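Local coordinates for protein alpha-acetolactate decarboxylase (PDB 5XNE) that catalyses the zinc-dependent decarboxylation of (2S)-2-acetolactate to (R)-acetoin, releasing carbon dioxide on the pathway from pyruvate to butanediol, at residues G43-I46 with E51-R54; K141-F146 with H186-V191; I167-Y172 with K227-T232. All coordinates share one frame; numbering follows the deposited sequence.

Contact 1. Residues G43-I46 with E51-R54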
ATOM      1  N   GLY B  43       2.309  10.192 -22.860  1.00  9.45           N
ATOM      2  CA  GLY B  43       2.101   8.837 -23.337  1.00  8.52           C
ATOM      3  C   GLY B  43       1.840   7.782 -22.272  1.00  8.78           C
ATOM      4  O   GLY B  43       1.986   8.011 -21.068  1.00  8.76           O
ATOM      5  N   GLU B  44       1.450   6.610 -22.761  1.00  7.30           N
ATOM      6  CA  GLU B  44       1.154   5.430 -21.966  1.00  6.68           C
ATOM      7  C   GLU B  44       2.324   4.448 -21.998  1.00  8.16           C
ATOM      8  O   GLU B  44       2.871   4.164 -23.072  1.00  9.98           O
ATOM      9  CB  GLU B  44      -0.092   4.734 -22.512  1.00  9.08           C
ATOM     10  CG  GLU B  44      -1.292   5.638 -22.671  1.00  9.58           C
ATOM     11  CD  GLU B  44      -2.018   5.859 -21.349  1.00 10.99           C
ATOM     12  OE1 GLU B  44      -1.718   5.127 -20.381  1.00 13.65           O
ATOM     13  OE2 GLU B  44      -2.892   6.747 -21.280  1.00 11.52           O
ATOM     14  N   LEU B  45       2.697   3.914 -20.839  1.00  6.22           N
ATOM     15  CA  LEU B  45       3.712   2.866 -20.771  1.00  5.77           C
ATOM     16  C   LEU B  45       3.096   1.467 -20.834  1.00  6.28           C
ATOM     17  O   LEU B  45       2.105   1.181 -20.153  1.00  6.51           O
ATOM     18  CB  LEU B  45       4.518   3.000 -19.478  1.00  6.54           C
ATOM     19  CG  LEU B  45       5.553   1.918 -19.172  1.00  5.98           C
ATOM     20  CD1 LEU B  45       6.732   2.089 -20.101  1.00  8.31           C
ATOM     21  CD2 LEU B  45       6.027   2.027 -17.734  1.00  7.81           C
ATOM     22  N   ILE B  46       3.707   0.581 -21.613  1.00  6.93           N
ATOM     23  CA  ILE B  46       3.340  -0.826 -21.595  1.00  5.73           C
ATOM     24  C   ILE B  46       4.584  -1.647 -21.885  1.00  6.96           C
ATOM     25  O   ILE B  46       5.413  -1.256 -22.701  1.00  8.38           O
ATOM     26  CB  ILE B  46       2.235  -1.127 -22.619  1.00  6.10           C
ATOM     27  CG1 ILE B  46       1.726  -2.548 -22.517  1.00  8.29           C
ATOM     28  CG2 ILE B  46       2.705  -0.871 -24.042  1.00  9.19           C
ATOM     29  CD1 ILE B  46       0.565  -2.784 -23.493  1.00  9.53           C
ATOM     30  N   GLU B  51      10.323  -5.873 -22.973  1.00  8.00           N
ATOM     31  CA  GLU B  51      10.242  -4.896 -24.052  1.00  9.87           C
ATOM     32  C   GLU B  51       9.163  -3.856 -23.750  1.00  8.72           C
ATOM     33  O   GLU B  51       7.976  -4.180 -23.720  1.00  9.76           O
ATOM     34  CB  GLU B  51       9.963  -5.600 -25.385  1.00 12.75           C
ATOM     35  CG  GLU B  51      11.063  -6.603 -25.758  1.00 14.50           C
ATOM     36  CD  GLU B  51      10.819  -7.323 -27.080  1.00 19.65           C
ATOM     37  OE1 GLU B  51       9.712  -7.202 -27.633  1.00 18.07           O
ATOM     38  OE2 GLU B  51      11.749  -8.022 -27.556  1.00 19.55           O
ATOM     39  N   PHE B  52       9.592  -2.615 -23.509  1.00  9.55           N
ATOM     40  CA  PHE B  52       8.695  -1.548 -23.060  1.00  9.23           C
ATOM     41  C   PHE B  52       8.558  -0.454 -24.100  1.00 10.70           C
ATOM     42  O   PHE B  52       9.538  -0.088 -24.766  1.00 10.78           O
ATOM     43  CB  PHE B  52       9.194  -0.957 -21.736  1.00  7.86           C
ATOM     44  CG  PHE B  52       8.926  -1.839 -20.560  1.00  8.34           C
ATOM     45  CD1 PHE B  52       9.735  -2.950 -20.302  1.00  9.27           C
ATOM     46  CD2 PHE B  52       7.853  -1.579 -19.724  1.00  8.84           C
ATOM     47  CE1 PHE B  52       9.481  -3.782 -19.218  1.00  8.53           C
ATOM     48  CE2 PHE B  52       7.592  -2.419 -18.631  1.00  7.61           C
ATOM     49  CZ  PHE B  52       8.411  -3.516 -18.385  1.00  9.38           C
ATOM     50  N   TYR B  53       7.348   0.086 -24.212  1.00  8.37           N
ATOM     51  CA  TYR B  53       7.023   1.110 -25.206  1.00  9.56           C
ATOM     52  C   TYR B  53       6.310   2.306 -24.604  1.00  9.76           C
ATOM     53  O   TYR B  53       5.582   2.167 -23.610  1.00  8.80           O
ATOM     54  CB  TYR B  53       6.142   0.519 -26.301  1.00  9.85           C
ATOM     55  CG  TYR B  53       6.847  -0.494 -27.167  1.00 11.78           C
ATOM     56  CD1 TYR B  53       6.903  -1.827 -26.801  1.00 12.10           C
ATOM     57  CD2 TYR B  53       7.459  -0.107 -28.360  1.00 13.94           C
ATOM     58  CE1 TYR B  53       7.548  -2.761 -27.601  1.00 15.86           C
ATOM     59  CE2 TYR B  53       8.109  -1.035 -29.166  1.00 15.32           C
ATOM     60  CZ  TYR B  53       8.147  -2.352 -28.780  1.00 16.33           C
ATOM     61  OH  TYR B  53       8.793  -3.264 -29.578  1.00 19.54           O
ATOM     62  N   ARG B  54       6.523   3.471 -25.224  1.00  9.15           N
ATOM     63  CA  ARG B  54       5.756   4.689 -24.980  1.00  9.54           C
ATOM     64  C   ARG B  54       4.714   4.845 -26.089  1.00 12.01           C
ATOM     65  O   ARG B  54       5.066   5.065 -27.254  1.00 13.78           O
ATOM     66  CB  ARG B  54       6.673   5.919 -24.945  1.00  9.99           C
ATOM     67  CG  ARG B  54       5.941   7.221 -24.630  1.00 10.19           C
ATOM     68  CD  ARG B  54       6.781   8.462 -24.977  1.00 11.31           C
ATOM     69  NE  ARG B  54       8.081   8.527 -24.315  1.00 12.38           N
ATOM     70  CZ  ARG B  54       8.364   9.328 -23.285  1.00 12.15           C
ATOM     71  NH1 ARG B  54       7.416  10.107 -22.759  1.00 10.24           N
ATOM     72  NH2 ARG B  54       9.584   9.332 -22.762  1.00 13.41           N
TER
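I46 and Y53 are joined by both of their peptide groups. I46 N donates to Y53 O at 3.2 Å, and Y53 N donates back to I46 O at 2.8 Å, nearly in line with that carbonyl (C=O...N 168°). I46 O also takes a CA-H contact from F52, its CA 3.3 Å away. L45 and R54 form a non-hydrogen-bonded pair, their CA atoms 5.0 Å apart. This alternation, with the axes of 44-46 and 51-54 at 168°, marks the beta hairpin of strands 44-48 and 51-56.

With CG anti to the backbone N (chi1 175°), L45 carries CD1 to the edge of the F52 ring, near its plane and 3.9 Å from CD2. I46 and Y53 use the other face, where I46 CG2 lies 4.3 Å from Y53 CB. At G43 a CB would fall 2.9 Å from R54 CG, a clash.

Further out, D68, the carbonyl of D42 and, by cation-pi contact, F38 hold the R54 guanidinium. L45 O is hydrogen-bonded to ND1 of the zinc ligand H175. The CB of E44 points away from the partner strand, its side chain comes to about 4 Å from the zinc, and OE2 forms a salt bridge with R124.

Contact 2. Residues K141-F146 with H186-V191. With ZN (zinc ion), chain D.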
ATOM      1  N   LYS B 141      -9.962  15.085 -19.875  1.00 20.11           N
ATOM      2  CA  LYS B 141     -11.171  15.458 -20.610  1.00 25.55           C
ATOM      3  C   LYS B 141     -10.949  15.581 -22.124  1.00 26.28           C
ATOM      4  O   LYS B 141     -11.874  15.353 -22.899  1.00 28.09           O
ATOM      5  CB  LYS B 141     -11.743  16.762 -20.055  1.00 24.11           C
ATOM      6  CG  LYS B 141     -12.400  16.586 -18.696  1.00 24.39           C
ATOM      7  CD  LYS B 141     -12.938  17.899 -18.145  1.00 31.50           C
ATOM      8  CE  LYS B 141     -13.667  17.679 -16.829  1.00 33.06           C
ATOM      9  NZ  LYS B 141     -13.966  18.969 -16.146  1.00 37.45           N
ATOM     10  N   THR B 142      -9.733  15.912 -22.549  1.00 21.97           N
ATOM     11  CA  THR B 142      -9.438  16.025 -23.976  1.00 26.22           C
ATOM     12  C   THR B 142      -8.473  14.952 -24.478  1.00 26.59           C
ATOM     13  O   THR B 142      -7.755  15.166 -25.455  1.00 26.75           O
ATOM     14  CB  THR B 142      -8.838  17.398 -24.320  1.00 31.19           C
ATOM     15  OG1 THR B 142      -7.624  17.585 -23.580  1.00 32.08           O
ATOM     16  CG2 THR B 142      -9.824  18.512 -23.986  1.00 27.70           C
ATOM     17  N   GLN B 143      -8.453  13.803 -23.811  1.00 23.78           N
ATOM     18  CA  GLN B 143      -7.590  12.705 -24.230  1.00 24.06           C
ATOM     19  C   GLN B 143      -8.069  12.110 -25.557  1.00 21.09           C
ATOM     20  O   GLN B 143      -9.272  12.008 -25.808  1.00 23.12           O
ATOM     21  CB  GLN B 143      -7.536  11.619 -23.148  1.00 21.89           C
ATOM     22  CG  GLN B 143      -8.811  10.787 -23.041  1.00 23.06           C
ATOM     23  CD  GLN B 143      -9.024  10.178 -21.666  1.00 21.19           C
ATOM     24  OE1 GLN B 143      -8.069   9.909 -20.933  1.00 23.28           O
ATOM     25  NE2 GLN B 143     -10.286   9.962 -21.306  1.00 21.41           N
ATOM     26  N   PRO B 144      -7.121  11.742 -26.425  1.00 20.92           N
ATOM     27  CA  PRO B 144      -7.460  10.978 -27.626  1.00 20.39           C
ATOM     28  C   PRO B 144      -7.995   9.613 -27.238  1.00 21.32           C
ATOM     29  O   PRO B 144      -7.429   8.959 -26.355  1.00 21.50           O
ATOM     30  CB  PRO B 144      -6.123  10.860 -28.361  1.00 22.64           C
ATOM     31  CG  PRO B 144      -5.322  11.985 -27.836  1.00 28.19           C
ATOM     32  CD  PRO B 144      -5.703  12.121 -26.404  1.00 23.53           C
ATOM     33  N   ILE B 145      -9.086   9.208 -27.869  1.00 22.29           N
ATOM     34  CA  ILE B 145      -9.655   7.886 -27.662  1.00 20.43           C
ATOM     35  C   ILE B 145      -9.595   7.130 -28.974  1.00 21.55           C
ATOM     36  O   ILE B 145      -9.948   7.664 -30.026  1.00 26.50           O
ATOM     37  CB  ILE B 145     -11.102   7.963 -27.146  1.00 21.77           C
ATOM     38  CG1 ILE B 145     -11.147   8.733 -25.823  1.00 28.29           C
ATOM     39  CG2 ILE B 145     -11.691   6.565 -26.969  1.00 26.58           C
ATOM     40  CD1 ILE B 145     -12.535   8.808 -25.199  1.00 34.07           C
ATOM     41  N   PHE B 146      -9.121   5.893 -28.921  1.00 19.68           N
ATOM     42  CA  PHE B 146      -8.978   5.095 -30.128  1.00 20.33           C
ATOM     43  C   PHE B 146      -9.898   3.888 -30.080  1.00 21.11           C
ATOM     44  O   PHE B 146     -10.118   3.293 -29.021  1.00 19.12           O
ATOM     45  CB  PHE B 146      -7.527   4.644 -30.313  1.00 19.63           C
ATOM     46  CG  PHE B 146      -6.542   5.776 -30.382  1.00 21.74           C
ATOM     47  CD1 PHE B 146      -5.970   6.292 -29.225  1.00 20.27           C
ATOM     48  CD2 PHE B 146      -6.176   6.321 -31.606  1.00 24.13           C
ATOM     49  CE1 PHE B 146      -5.059   7.335 -29.289  1.00 21.38           C
ATOM     50  CE2 PHE B 146      -5.268   7.361 -31.678  1.00 25.88           C
ATOM     51  CZ  PHE B 146      -4.707   7.870 -30.522  1.00 23.11           C
ATOM     52  N   HIS B 186      -4.209   2.975 -22.873  1.00  9.72           N
ATOM     53  CA  HIS B 186      -4.916   2.575 -21.669  1.00  9.45           C
ATOM     54  C   HIS B 186      -6.295   2.052 -22.064  1.00 10.89           C
ATOM     55  O   HIS B 186      -7.041   2.741 -22.739  1.00 11.50           O
ATOM     56  CB  HIS B 186      -5.033   3.767 -20.704  1.00  9.36           C
ATOM     57  CG  HIS B 186      -5.942   3.519 -19.539  1.00 10.70           C
ATOM     58  ND1 HIS B 186      -5.468   3.184 -18.285  1.00 13.01           N
ATOM     59  CD2 HIS B 186      -7.287   3.591 -19.428  1.00 13.82           C
ATOM     60  CE1 HIS B 186      -6.492   3.042 -17.460  1.00 13.84           C
ATOM     61  NE2 HIS B 186      -7.605   3.275 -18.128  1.00 14.57           N
ATOM     62  N   VAL B 187      -6.631   0.849 -21.628  1.00 10.45           N
ATOM     63  CA  VAL B 187      -7.857   0.186 -22.071  1.00  9.97           C
ATOM     64  C   VAL B 187      -9.100   0.623 -21.292  1.00 10.76           C
ATOM     65  O   VAL B 187      -9.115   0.559 -20.062  1.00 11.84           O
ATOM     66  CB  VAL B 187      -7.696  -1.343 -21.954  1.00  8.86           C
ATOM     67  CG1 VAL B 187      -9.017  -2.062 -22.264  1.00 10.47           C
ATOM     68  CG2 VAL B 187      -6.600  -1.810 -22.893  1.00 10.25           C
ATOM     69  N   PHE B 188     -10.138   1.050 -22.021  1.00 12.95           N
ATOM     70  CA  PHE B 188     -11.459   1.343 -21.454  1.00 13.31           C
ATOM     71  C   PHE B 188     -12.410   0.144 -21.573  1.00 16.32           C
ATOM     72  O   PHE B 188     -13.237  -0.102 -20.694  1.00 17.79           O
ATOM     73  CB  PHE B 188     -12.123   2.532 -22.161  1.00 17.57           C
ATOM     74  CG  PHE B 188     -11.580   3.875 -21.775  1.00 20.17           C
ATOM     75  CD1 PHE B 188     -11.112   4.120 -20.493  1.00 19.34           C
ATOM     76  CD2 PHE B 188     -11.553   4.905 -22.705  1.00 21.54           C
ATOM     77  CE1 PHE B 188     -10.623   5.375 -20.143  1.00 21.74           C
ATOM     78  CE2 PHE B 188     -11.057   6.160 -22.366  1.00 21.95           C
ATOM     79  CZ  PHE B 188     -10.592   6.393 -21.082  1.00 18.54           C
ATOM     80  N   ASP B 189     -12.310  -0.571 -22.692  1.00 15.94           N
ATOM     81  CA  ASP B 189     -13.253  -1.640 -22.999  1.00 16.97           C
ATOM     82  C   ASP B 189     -12.646  -2.548 -24.056  1.00 17.86           C
ATOM     83  O   ASP B 189     -11.721  -2.152 -24.766  1.00 15.80           O
ATOM     84  CB  ASP B 189     -14.592  -1.060 -23.475  1.00 20.99           C
ATOM     85  CG  ASP B 189     -15.703  -2.099 -23.523  1.00 25.24           C
ATOM     86  OD1 ASP B 189     -15.638  -3.095 -22.771  1.00 25.48           O
ATOM     87  OD2 ASP B 189     -16.648  -1.914 -24.318  1.00 32.95           O
ATOM     88  N   TYR B 190     -13.147  -3.775 -24.144  1.00 18.27           N
ATOM     89  CA  TYR B 190     -12.654  -4.702 -25.147  1.00 18.79           C
ATOM     90  C   TYR B 190     -13.582  -5.897 -25.315  1.00 20.20           C
ATOM     91  O   TYR B 190     -14.338  -6.239 -24.414  1.00 19.42           O
ATOM     92  CB  TYR B 190     -11.250  -5.187 -24.787  1.00 16.06           C
ATOM     93  CG  TYR B 190     -11.134  -5.786 -23.407  1.00 16.13           C
ATOM     94  CD1 TYR B 190     -10.940  -4.978 -22.293  1.00 15.93           C
ATOM     95  CD2 TYR B 190     -11.204  -7.156 -23.216  1.00 18.65           C
ATOM     96  CE1 TYR B 190     -10.826  -5.521 -21.036  1.00 16.31           C
ATOM     97  CE2 TYR B 190     -11.089  -7.713 -21.957  1.00 20.28           C
ATOM     98  CZ  TYR B 190     -10.894  -6.885 -20.867  1.00 16.73           C
ATOM     99  OH  TYR B 190     -10.783  -7.424 -19.611  1.00 18.78           O
ATOM    100  N   VAL B 191     -13.519  -6.511 -26.493  1.00 20.26           N
ATOM    101  CA  VAL B 191     -14.196  -7.771 -26.754  1.00 20.69           C
ATOM    102  C   VAL B 191     -13.182  -8.723 -27.354  1.00 20.64           C
ATOM    103  O   VAL B 191     -12.540  -8.397 -28.352  1.00 20.27           O
ATOM    104  CB  VAL B 191     -15.395  -7.612 -27.706  1.00 22.97           C
ATOM    105  CG1 VAL B 191     -16.016  -8.977 -27.996  1.00 23.53           C
ATOM    106  CG2 VAL B 191     -16.418  -6.665 -27.115  1.00 24.76           C
TER
HETATM  107 ZN    ZN D 301      -3.385   3.327 -17.318  1.00 16.43          ZN
HETATM  108  O   HOH W   1      -3.919   5.061 -15.874  1.00 19.92           O
HETATM  109  O   HOH W   2      -1.507   4.005 -16.313  1.00 15.45           O
HETATM  110  O   HOH W   3      -2.956   5.334 -18.344  1.00 15.72           O
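Q143 reaches across to F188 with the end of its side chain alone. From CB, which points toward the 186-191 segment, CG takes the crowded position between the backbone N and the carbonyl carbon (chi1 73°), and the chain then runs extended toward the ring. CD comes to 4.1 Å from F188 CZ. At the tip the two amide atoms part: NE2 stands in the ring plane at its edge, 3.6 Å from CZ and 4.0 Å from CE2, whereas OE1 is hydrogen-bonded to R124 NH1. Amide and ring planes are 66° apart, and the NE2 approach is packing, not a hydrogen bond.

I145 meets the same edge, its CD1 lying 4.1 Å from F188 CE2, with the two side chains crossing at about a right angle. An alanine in place of F188 would probably leave the Q143 amide and the I145 methyl without their common apolar neighbour.

Two residues before F188, H186 binds zinc through ND1 at 2.3 Å and is hydrogen-bonded through NE2 to E233 O. H173, H175 and three waters complete the six-coordinate zinc site. Farther along the chain from this ligand, F188 and D189 both face Q122, a classic beta bulge.

Contact 3. Residues I167-Y172 with K227-T232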
ATOM      1  N   ILE B 167      -3.279   3.889  -3.940  1.00  8.91           N
ATOM      2  CA  ILE B 167      -1.891   3.631  -4.295  1.00  8.10           C
ATOM      3  C   ILE B 167      -1.847   3.228  -5.764  1.00  8.33           C
ATOM      4  O   ILE B 167      -1.200   3.889  -6.585  1.00  7.53           O
ATOM      5  CB  ILE B 167      -1.255   2.550  -3.421  1.00  7.90           C
ATOM      6  CG1 ILE B 167      -1.092   3.084  -1.995  1.00 10.01           C
ATOM      7  CG2 ILE B 167       0.096   2.133  -4.003  1.00  8.94           C
ATOM      8  CD1 ILE B 167      -0.701   2.010  -0.990  1.00 12.13           C
ATOM      9  N   ALA B 168      -2.551   2.158  -6.099  1.00  8.75           N
ATOM     10  CA  ALA B 168      -2.741   1.778  -7.494  1.00  8.70           C
ATOM     11  C   ALA B 168      -4.226   1.887  -7.830  1.00  9.72           C
ATOM     12  O   ALA B 168      -4.989   2.537  -7.106  1.00 12.07           O
ATOM     13  CB  ALA B 168      -2.215   0.377  -7.741  1.00 10.36           C
ATOM     14  N   VAL B 169      -4.644   1.269  -8.927  1.00  9.10           N
ATOM     15  CA  VAL B 169      -6.039   1.297  -9.317  1.00 10.90           C
ATOM     16  C   VAL B 169      -6.694  -0.039  -8.985  1.00 10.65           C
ATOM     17  O   VAL B 169      -6.354  -1.058  -9.576  1.00  8.74           O
ATOM     18  CB  VAL B 169      -6.199   1.596 -10.822  1.00  9.95           C
ATOM     19  CG1 VAL B 169      -7.671   1.541 -11.212  1.00 15.53           C
ATOM     20  CG2 VAL B 169      -5.588   2.953 -11.159  1.00 13.05           C
ATOM     21  N   SER B 170      -7.602  -0.032  -8.012  1.00  9.16           N
ATOM     22  CA  SER B 170      -8.311  -1.240  -7.594  1.00 10.75           C
ATOM     23  C   SER B 170      -8.995  -1.927  -8.777  1.00  9.46           C
ATOM     24  O   SER B 170      -9.551  -1.259  -9.657  1.00 10.94           O
ATOM     25  CB  SER B 170      -9.359  -0.894  -6.524  1.00 13.28           C
ATOM     26  OG  SER B 170     -10.093  -2.037  -6.152  1.00 25.03           O
ATOM     27  N   GLY B 171      -8.967  -3.255  -8.780  1.00  8.16           N
ATOM     28  CA  GLY B 171      -9.563  -4.018  -9.863  1.00  9.19           C
ATOM     29  C   GLY B 171      -8.606  -4.162 -11.035  1.00  9.10           C
ATOM     30  O   GLY B 171      -7.386  -4.200 -10.846  1.00  8.60           O
ATOM     31  N   TYR B 172      -9.158  -4.268 -12.242  1.00 10.03           N
ATOM     32  CA  TYR B 172      -8.336  -4.416 -13.436  1.00  9.11           C
ATOM     33  C   TYR B 172      -7.819  -3.082 -13.922  1.00 10.78           C
ATOM     34  O   TYR B 172      -8.573  -2.110 -14.041  1.00  9.59           O
ATOM     35  CB  TYR B 172      -9.121  -5.080 -14.573  1.00 10.68           C
ATOM     36  CG  TYR B 172      -9.505  -6.517 -14.322  1.00 13.72           C
ATOM     37  CD1 TYR B 172      -8.640  -7.556 -14.657  1.00 16.07           C
ATOM     38  CD2 TYR B 172     -10.740  -6.841 -13.772  1.00 12.15           C
ATOM     39  CE1 TYR B 172      -8.996  -8.878 -14.436  1.00 17.82           C
ATOM     40  CE2 TYR B 172     -11.104  -8.157 -13.543  1.00 13.43           C
ATOM     41  CZ  TYR B 172     -10.229  -9.168 -13.880  1.00 17.52           C
ATOM     42  OH  TYR B 172     -10.596 -10.475 -13.657  1.00 21.07           O
ATOM     43  N   LYS B 227     -13.840   7.891  -6.445  1.00 23.30           N
ATOM     44  CA  LYS B 227     -14.648   8.256  -7.603  1.00 23.14           C
ATOM     45  C   LYS B 227     -13.802   8.955  -8.665  1.00 22.54           C
ATOM     46  O   LYS B 227     -14.073   8.839  -9.859  1.00 21.99           O
ATOM     47  CB  LYS B 227     -15.830   9.149  -7.206  1.00 27.88           C
ATOM     48  CG  LYS B 227     -15.551  10.647  -7.348  1.00 32.06           C
ATOM     49  CD  LYS B 227     -16.646  11.505  -6.719  1.00 37.52           C
ATOM     50  CE  LYS B 227     -16.754  11.261  -5.230  1.00 38.37           C
ATOM     51  NZ  LYS B 227     -17.691  12.174  -4.494  1.00 46.28           N
ATOM     52  N   ASP B 228     -12.775   9.682  -8.236  1.00 18.88           N
ATOM     53  CA  ASP B 228     -11.959  10.411  -9.190  1.00 19.39           C
ATOM     54  C   ASP B 228     -11.147   9.415 -10.014  1.00 17.82           C
ATOM     55  O   ASP B 228     -10.945   9.611 -11.211  1.00 17.21           O
ATOM     56  CB  ASP B 228     -11.057  11.421  -8.479  1.00 20.07           C
ATOM     57  CG  ASP B 228     -11.825  12.649  -7.995  1.00 23.50           C
ATOM     58  OD1 ASP B 228     -13.020  12.783  -8.328  1.00 23.78           O
ATOM     59  OD2 ASP B 228     -11.227  13.491  -7.296  1.00 23.13           O
ATOM     60  N   ILE B 229     -10.719   8.335  -9.376  1.00 15.81           N
ATOM     61  CA  ILE B 229     -10.033   7.263 -10.096  1.00 18.55           C
ATOM     62  C   ILE B 229     -10.995   6.588 -11.083  1.00 20.95           C
ATOM     63  O   ILE B 229     -10.627   6.316 -12.228  1.00 18.17           O
ATOM     64  CB  ILE B 229      -9.426   6.226  -9.121  1.00 14.60           C
ATOM     65  CG1 ILE B 229      -8.211   6.829  -8.416  1.00 15.22           C
ATOM     66  CG2 ILE B 229      -9.016   4.943  -9.862  1.00 17.38           C
ATOM     67  CD1 ILE B 229      -7.588   5.940  -7.352  1.00 15.61           C
ATOM     68  N   GLU B 230     -12.232   6.338 -10.654  1.00 21.30           N
ATOM     69  CA  GLU B 230     -13.249   5.808 -11.563  1.00 25.07           C
ATOM     70  C   GLU B 230     -13.384   6.672 -12.808  1.00 23.96           C
ATOM     71  O   GLU B 230     -13.462   6.168 -13.927  1.00 23.66           O
ATOM     72  CB  GLU B 230     -14.609   5.714 -10.875  1.00 26.14           C
ATOM     73  CG  GLU B 230     -14.768   4.543  -9.927  1.00 30.41           C
ATOM     74  CD  GLU B 230     -16.230   4.217  -9.683  1.00 39.84           C
ATOM     75  OE1 GLU B 230     -17.086   4.774 -10.407  1.00 43.92           O
ATOM     76  OE2 GLU B 230     -16.522   3.413  -8.773  1.00 43.82           O
ATOM     77  N   THR B 231     -13.399   7.982 -12.597  1.00 21.47           N
ATOM     78  CA  THR B 231     -13.570   8.944 -13.671  1.00 22.24           C
ATOM     79  C   THR B 231     -12.408   8.944 -14.663  1.00 21.36           C
ATOM     80  O   THR B 231     -12.622   8.919 -15.875  1.00 25.43           O
ATOM     81  CB  THR B 231     -13.741  10.366 -13.106  1.00 24.58           C
ATOM     82  OG1 THR B 231     -14.999  10.456 -12.424  1.00 27.09           O
ATOM     83  CG2 THR B 231     -13.682  11.405 -14.222  1.00 24.76           C
ATOM     84  N   THR B 232     -11.181   8.977 -14.151  1.00 19.75           N
ATOM     85  CA  THR B 232     -10.019   9.092 -15.021  1.00 20.31           C
ATOM     86  C   THR B 232      -9.712   7.766 -15.713  1.00 20.26           C
ATOM     87  O   THR B 232      -9.231   7.748 -16.849  1.00 22.03           O
ATOM     88  CB  THR B 232      -8.758   9.572 -14.245  1.00 22.02           C
ATOM     89  OG1 THR B 232      -8.384   8.604 -13.264  1.00 18.66           O
ATOM     90  CG2 THR B 232      -9.028  10.912 -13.542  1.00 19.26           C
TER
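V169 and I229 meet through the methyls that branch from CB, the two side chains running side by side but with opposite headings. The contact centres on I229 CG2, which is 3.9 Å from V169 CG1 and 4.2 Å from V169 CG2, so that one methyl of the isoleucine faces both methyls of the valine. Their CA atoms, 7.2 Å apart, are the nearest pair between the two segments.

The torsions of I229 explain which branch does the touching. CG2 lies anti to the backbone N and CG1 anti to the carbonyl carbon (chi1 -72°), an orientation that presents CG2 to V169. CG1 continues in an extended line (chi2 176°), and its CD1 reaches toward the residue before V169, 4.3 Å from A168 O. On V169, CG2 is the methyl nearer the zinc, which lies about 7 Å from this side chain.

I229 projects from the last turns of helix 225-232, whose regularity is seen in the bonds from T231 N to K227 O (2.9 Å) and from T232 N to D228 O (3.0 Å). The residues at 167-170 are the irregular lead-in to strand 171-178, and I167 there packs on Y163 of the second subunit. M10 and L14 of helix 10-14 also touch I229, placing it between that helix and the lead-in, while V169 touches E233 just beyond the helix.

No hydrogen bond or salt bridge crosses between the segments, and only 98 Å² is buried, summed over both. The contact is thus one of methyl against methyl among buried residues, held by shape and dispersion, without the directional constraint that a hydrogen bond would impose.

In the fold
Contacts 1 and 3 are buried, on opposite sides of the chain's centre and about 20 Å apart between centres, whereas contact 2 is only partly buried and includes the exposed I145. Their chemistry differs accordingly: contact 1 is a hairpin held by backbone hydrogen bonds, contact 2 a ring edge beside a metal ligand, contact 3 mainly methyl packing of the loop before strand 171-178 on helix 225-232. Contacts 2 and 3 draw on the neighbouring strands 184-192 and 171-178. Contact 2 touches both others, E44 OE1 lying 3.6 Å from H186 CB and F188 CE1 4.3 Å from T232 O. R124 bonds to each contact, by a salt bridge in contact 1 and hydrogen bonds in the others.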